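Long-range contact in SusD superfamily protein (Bacteroides vulgatus, PDB 3MYV), which probably binds polysaccharides at the bacterial outer membrane for nutrient uptake: residues K282-R295 with D385-R397. Sequence-based numbering, arbitrary orientation. Where two conformers were deposited one is given.
Sequences KYAEQMLADPGDVR and DERSKELVGEGHR. With EDO (1,2-ethanediol), chain I.
Arg295 turns at chi3 (-63°) to lay its guanidinium against helix 385-391, and Glu386, bent at chi2 (59°), swings its carboxylate back to meet it. NH1 and NH2 of Arg295 grip Glu386 OE2 end-on, at 2.8 and 2.7 Å, both from one face of the carboxylate. NH1 also reaches Glu390 OE1 (3.0 Å), tilted from the guanidinium plane, while NE and NH2 hold Asp293 side-on. Lys389 CB sits over the guanidinium centre, and its extended chain runs on to an ammonium that two waters tie to the backbone O of Gln286, Asp290 and Asp293. Farther along, Tyr283 OH donates to a lone pair of Lys389 O (2.9 Å), with Val392 CG2 over one ring face in a CH-pi contact. Gln286 NE2 gives Ser388 OG a nearly straight bond (3.0 Å, 173°); that hydroxyl also pairs with Asp47. A leucine at Arg295 would probably leave Asp293 without its side-on partner and the two glutamates dependent on outside groups: Arg382 at Glu386, and Tyr234, Arg333 and Arg366 at Glu390. A buried salt-bridge network, its opposite charges probably offsetting one another, thus joins the 3-10 segment beyond helix 281-288 to helix 380-391, alongside the Tyr283 and Gln286 bonds.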
# COMPACT_ATOMS: atom_id res chain seq x y z
N LYS A 282 -3.50 20.21 8.62
CA LYS A 282 -2.43 20.46 7.66
C LYS A 282 -2.85 20.05 6.24
O LYS A 282 -2.68 20.83 5.31
CB LYS A 282 -1.14 19.73 8.08
CG LYS A 282 -0.02 19.76 7.05
CD LYS A 282 0.19 18.38 6.39
CE LYS A 282 1.07 18.49 5.16
NZ LYS A 282 1.27 17.21 4.41
N TYR A 283 -3.42 18.87 6.08
CA TYR A 283 -3.80 18.43 4.75
C TYR A 283 -4.97 19.28 4.21
O TYR A 283 -4.96 19.72 3.06
CB TYR A 283 -4.20 16.96 4.73
CG TYR A 283 -4.52 16.48 3.32
CD1 TYR A 283 -3.51 16.03 2.47
CD2 TYR A 283 -5.81 16.52 2.81
CE1 TYR A 283 -3.77 15.61 1.19
CE2 TYR A 283 -6.09 16.12 1.51
CZ TYR A 283 -5.04 15.66 0.71
OH TYR A 283 -5.30 15.25 -0.58
N ALA A 284 -5.95 19.54 5.06
CA ALA A 284 -7.10 20.32 4.67
C ALA A 284 -6.67 21.71 4.22
O ALA A 284 -7.09 22.18 3.16
CB ALA A 284 -8.07 20.40 5.81
N GLU A 285 -5.81 22.34 5.01
CA GLU A 285 -5.28 23.68 4.65
C GLU A 285 -4.45 23.70 3.37
O GLU A 285 -4.60 24.64 2.60
CB GLU A 285 -4.46 24.26 5.80
CG GLU A 285 -5.32 24.68 6.93
CD GLU A 285 -4.54 25.22 8.12
OE1 GLU A 285 -3.28 25.20 8.14
OE2 GLU A 285 -5.23 25.66 9.05
N GLN A 286 -3.59 22.70 3.18
CA GLN A 286 -2.81 22.47 1.93
C GLN A 286 -3.80 22.54 0.73
O GLN A 286 -3.60 23.31 -0.22
CB GLN A 286 -2.04 21.09 2.02
CG GLN A 286 -1.38 20.42 0.70
CD GLN A 286 -0.49 19.09 0.94
OE1 GLN A 286 0.72 19.11 0.71
NE2 GLN A 286 -1.11 17.96 1.33
N MSE A 287 -4.89 21.79 0.83
CA MSE A 287 -5.81 21.61 -0.32
C MSE A 287 -6.74 22.80 -0.52
O MSE A 287 -7.01 23.22 -1.67
CB MSE A 287 -6.70 20.37 -0.17
CG MSE A 287 -6.03 19.00 -0.30
SE MSE A 287 -4.48 18.91 -1.44
CE MSE A 287 -5.29 19.04 -3.18
N LEU A 288 -7.27 23.34 0.56
CA LEU A 288 -8.29 24.40 0.45
C LEU A 288 -7.68 25.75 0.07
O LEU A 288 -8.37 26.61 -0.45
CB LEU A 288 -9.16 24.46 1.71
CG LEU A 288 -9.88 23.12 1.97
CD1 LEU A 288 -10.68 23.20 3.27
CD2 LEU A 288 -10.77 22.64 0.79
N ALA A 289 -6.38 25.90 0.26
CA ALA A 289 -5.66 27.05 -0.29
C ALA A 289 -5.59 27.02 -1.83
O ALA A 289 -5.26 28.03 -2.42
CB ALA A 289 -4.24 27.14 0.30
N ASP A 290 -5.89 25.87 -2.45
CA ASP A 290 -5.90 25.72 -3.90
C ASP A 290 -7.21 25.13 -4.38
O ASP A 290 -7.25 23.96 -4.78
CB ASP A 290 -4.74 24.80 -4.34
CG ASP A 290 -4.45 24.87 -5.85
OD1 ASP A 290 -5.02 25.73 -6.55
OD2 ASP A 290 -3.64 24.06 -6.32
N PRO A 291 -8.29 25.95 -4.38
CA PRO A 291 -9.62 25.41 -4.62
C PRO A 291 -9.80 24.86 -6.04
O PRO A 291 -10.70 24.09 -6.27
CB PRO A 291 -10.56 26.61 -4.39
CG PRO A 291 -9.70 27.82 -4.43
CD PRO A 291 -8.32 27.39 -4.04
N GLY A 292 -8.92 25.25 -6.95
CA GLY A 292 -8.94 24.72 -8.29
C GLY A 292 -8.41 23.29 -8.39
O GLY A 292 -8.52 22.69 -9.45
N ASP A 293 -7.83 22.76 -7.32
CA ASP A 293 -7.31 21.39 -7.36
C ASP A 293 -8.42 20.43 -6.98
O ASP A 293 -8.94 20.52 -5.86
CB ASP A 293 -6.10 21.21 -6.44
CG ASP A 293 -5.36 19.92 -6.70
OD1 ASP A 293 -6.00 18.86 -6.72
OD2 ASP A 293 -4.11 19.96 -6.87
N VAL A 294 -8.77 19.53 -7.90
CA VAL A 294 -9.88 18.59 -7.73
C VAL A 294 -9.73 17.63 -6.54
O VAL A 294 -10.70 17.06 -6.07
CB VAL A 294 -10.14 17.76 -9.04
CG1 VAL A 294 -9.11 16.64 -9.22
CG2 VAL A 294 -11.53 17.17 -9.04
N ARG A 295 -8.50 17.40 -6.09
CA ARG A 295 -8.31 16.48 -4.97
C ARG A 295 -8.94 16.99 -3.68
O ARG A 295 -9.35 16.19 -2.84
CB ARG A 295 -6.83 16.12 -4.84
CG ARG A 295 -6.44 15.25 -6.05
CD ARG A 295 -4.96 15.13 -6.28
NE ARG A 295 -4.31 16.40 -6.59
CZ ARG A 295 -3.01 16.50 -6.92
NH1 ARG A 295 -2.26 15.41 -7.00
NH2 ARG A 295 -2.48 17.67 -7.19
N ASP A 385 5.34 16.08 -1.60
CA ASP A 385 4.11 16.87 -1.44
C ASP A 385 3.06 16.46 -2.47
O ASP A 385 1.88 16.42 -2.16
CB ASP A 385 4.36 18.38 -1.57
CG ASP A 385 5.13 18.97 -0.38
OD1 ASP A 385 5.18 18.36 0.70
OD2 ASP A 385 5.64 20.09 -0.54
N GLU A 386 3.48 16.13 -3.69
CA GLU A 386 2.53 15.66 -4.71
C GLU A 386 1.94 14.31 -4.32
O GLU A 386 0.72 14.08 -4.46
CB GLU A 386 3.13 15.63 -6.11
CG GLU A 386 2.08 15.65 -7.24
CD GLU A 386 1.17 16.87 -7.19
OE1 GLU A 386 1.59 17.93 -6.67
OE2 GLU A 386 0.06 16.79 -7.71
N ARG A 387 2.78 13.42 -3.79
CA ARG A 387 2.33 12.15 -3.25
C ARG A 387 1.33 12.35 -2.12
O ARG A 387 0.33 11.65 -2.07
CB ARG A 387 3.49 11.31 -2.72
CG ARG A 387 4.38 10.67 -3.78
CD ARG A 387 5.59 10.02 -3.10
NE ARG A 387 6.25 9.05 -3.96
CZ ARG A 387 5.82 7.80 -4.19
NH1 ARG A 387 4.72 7.33 -3.60
NH2 ARG A 387 6.50 7.02 -5.02
N SER A 388 1.62 13.28 -1.21
CA SER A 388 0.70 13.62 -0.13
C SER A 388 -0.71 13.92 -0.68
O SER A 388 -1.71 13.39 -0.21
CB SER A 388 1.21 14.83 0.62
OG SER A 388 0.25 15.29 1.53
N LYS A 389 -0.74 14.82 -1.67
CA LYS A 389 -1.99 15.27 -2.30
C LYS A 389 -2.73 14.13 -2.97
O LYS A 389 -3.95 13.94 -2.78
CB LYS A 389 -1.71 16.34 -3.36
CG LYS A 389 -1.24 17.71 -2.82
CD LYS A 389 -1.00 18.70 -3.95
CE LYS A 389 -0.21 19.92 -3.45
NZ LYS A 389 -0.24 21.11 -4.38
N GLU A 390 -1.99 13.36 -3.75
CA GLU A 390 -2.58 12.36 -4.63
C GLU A 390 -3.01 11.09 -3.91
O GLU A 390 -4.02 10.50 -4.26
CB GLU A 390 -1.58 11.97 -5.71
CG GLU A 390 -2.14 11.02 -6.77
CD GLU A 390 -3.32 11.61 -7.54
OE1 GLU A 390 -3.23 12.79 -8.00
OE2 GLU A 390 -4.36 10.90 -7.69
N LEU A 391 -2.23 10.65 -2.93
CA LEU A 391 -2.35 9.28 -2.41
C LEU A 391 -2.92 9.22 -0.99
O LEU A 391 -2.88 8.16 -0.35
CB LEU A 391 -0.98 8.56 -2.49
CG LEU A 391 -0.40 8.39 -3.90
CD1 LEU A 391 1.05 7.85 -3.86
CD2 LEU A 391 -1.28 7.47 -4.74
N VAL A 392 -3.48 10.34 -0.51
CA VAL A 392 -4.13 10.38 0.79
C VAL A 392 -5.21 9.29 0.87
O VAL A 392 -5.99 9.08 -0.07
CB VAL A 392 -4.73 11.79 1.10
CG1 VAL A 392 -6.00 12.10 0.24
CG2 VAL A 392 -5.03 11.91 2.60
N GLY A 393 -5.22 8.56 1.98
CA GLY A 393 -6.22 7.50 2.14
C GLY A 393 -5.82 6.15 1.54
O GLY A 393 -6.59 5.18 1.67
N GLU A 394 -4.69 6.11 0.84
CA GLU A 394 -4.27 4.93 0.06
C GLU A 394 -3.08 4.22 0.71
O GLU A 394 -2.52 3.27 0.15
CB GLU A 394 -3.97 5.30 -1.41
CG GLU A 394 -5.21 5.70 -2.17
CD GLU A 394 -4.90 6.24 -3.55
OE1 GLU A 394 -4.48 5.43 -4.39
OE2 GLU A 394 -5.08 7.45 -3.78
N GLY A 395 -2.69 4.66 1.90
CA GLY A 395 -1.75 3.89 2.71
C GLY A 395 -0.28 4.12 2.45
O GLY A 395 0.54 3.23 2.72
N HIS A 396 0.07 5.29 1.90
CA HIS A 396 1.47 5.56 1.49
C HIS A 396 2.24 6.50 2.40
O HIS A 396 3.45 6.35 2.55
CB HIS A 396 1.53 6.18 0.09
CG HIS A 396 1.03 5.30 -1.01
ND1 HIS A 396 1.88 4.48 -1.74
CD2 HIS A 396 -0.21 5.11 -1.51
CE1 HIS A 396 1.16 3.83 -2.65
NE2 HIS A 396 -0.10 4.20 -2.53
N ARG A 397 1.58 7.54 2.92
CA ARG A 397 2.28 8.70 3.50
C ARG A 397 3.34 8.37 4.54
O ARG A 397 4.48 8.88 4.45
CB ARG A 397 1.29 9.73 4.06
CG ARG A 397 1.94 11.03 4.55
CD ARG A 397 2.58 11.88 3.42
NE ARG A 397 2.94 13.20 3.92
CZ ARG A 397 3.82 14.04 3.36
NH1 ARG A 397 4.46 13.71 2.28
NH2 ARG A 397 4.04 15.23 3.92
C1 EDO I . -1.08 0.12 0.14
O1 EDO I . -0.12 1.08 0.58
C2 EDO I . -0.66 -0.48 -1.21
O2 EDO I . 0.30 -1.58 -1.05
O HOH W 1 2.54 17.96 2.06
O HOH W 2 -2.25 22.25 -2.69
O HOH W 3 -2.95 21.81 -5.15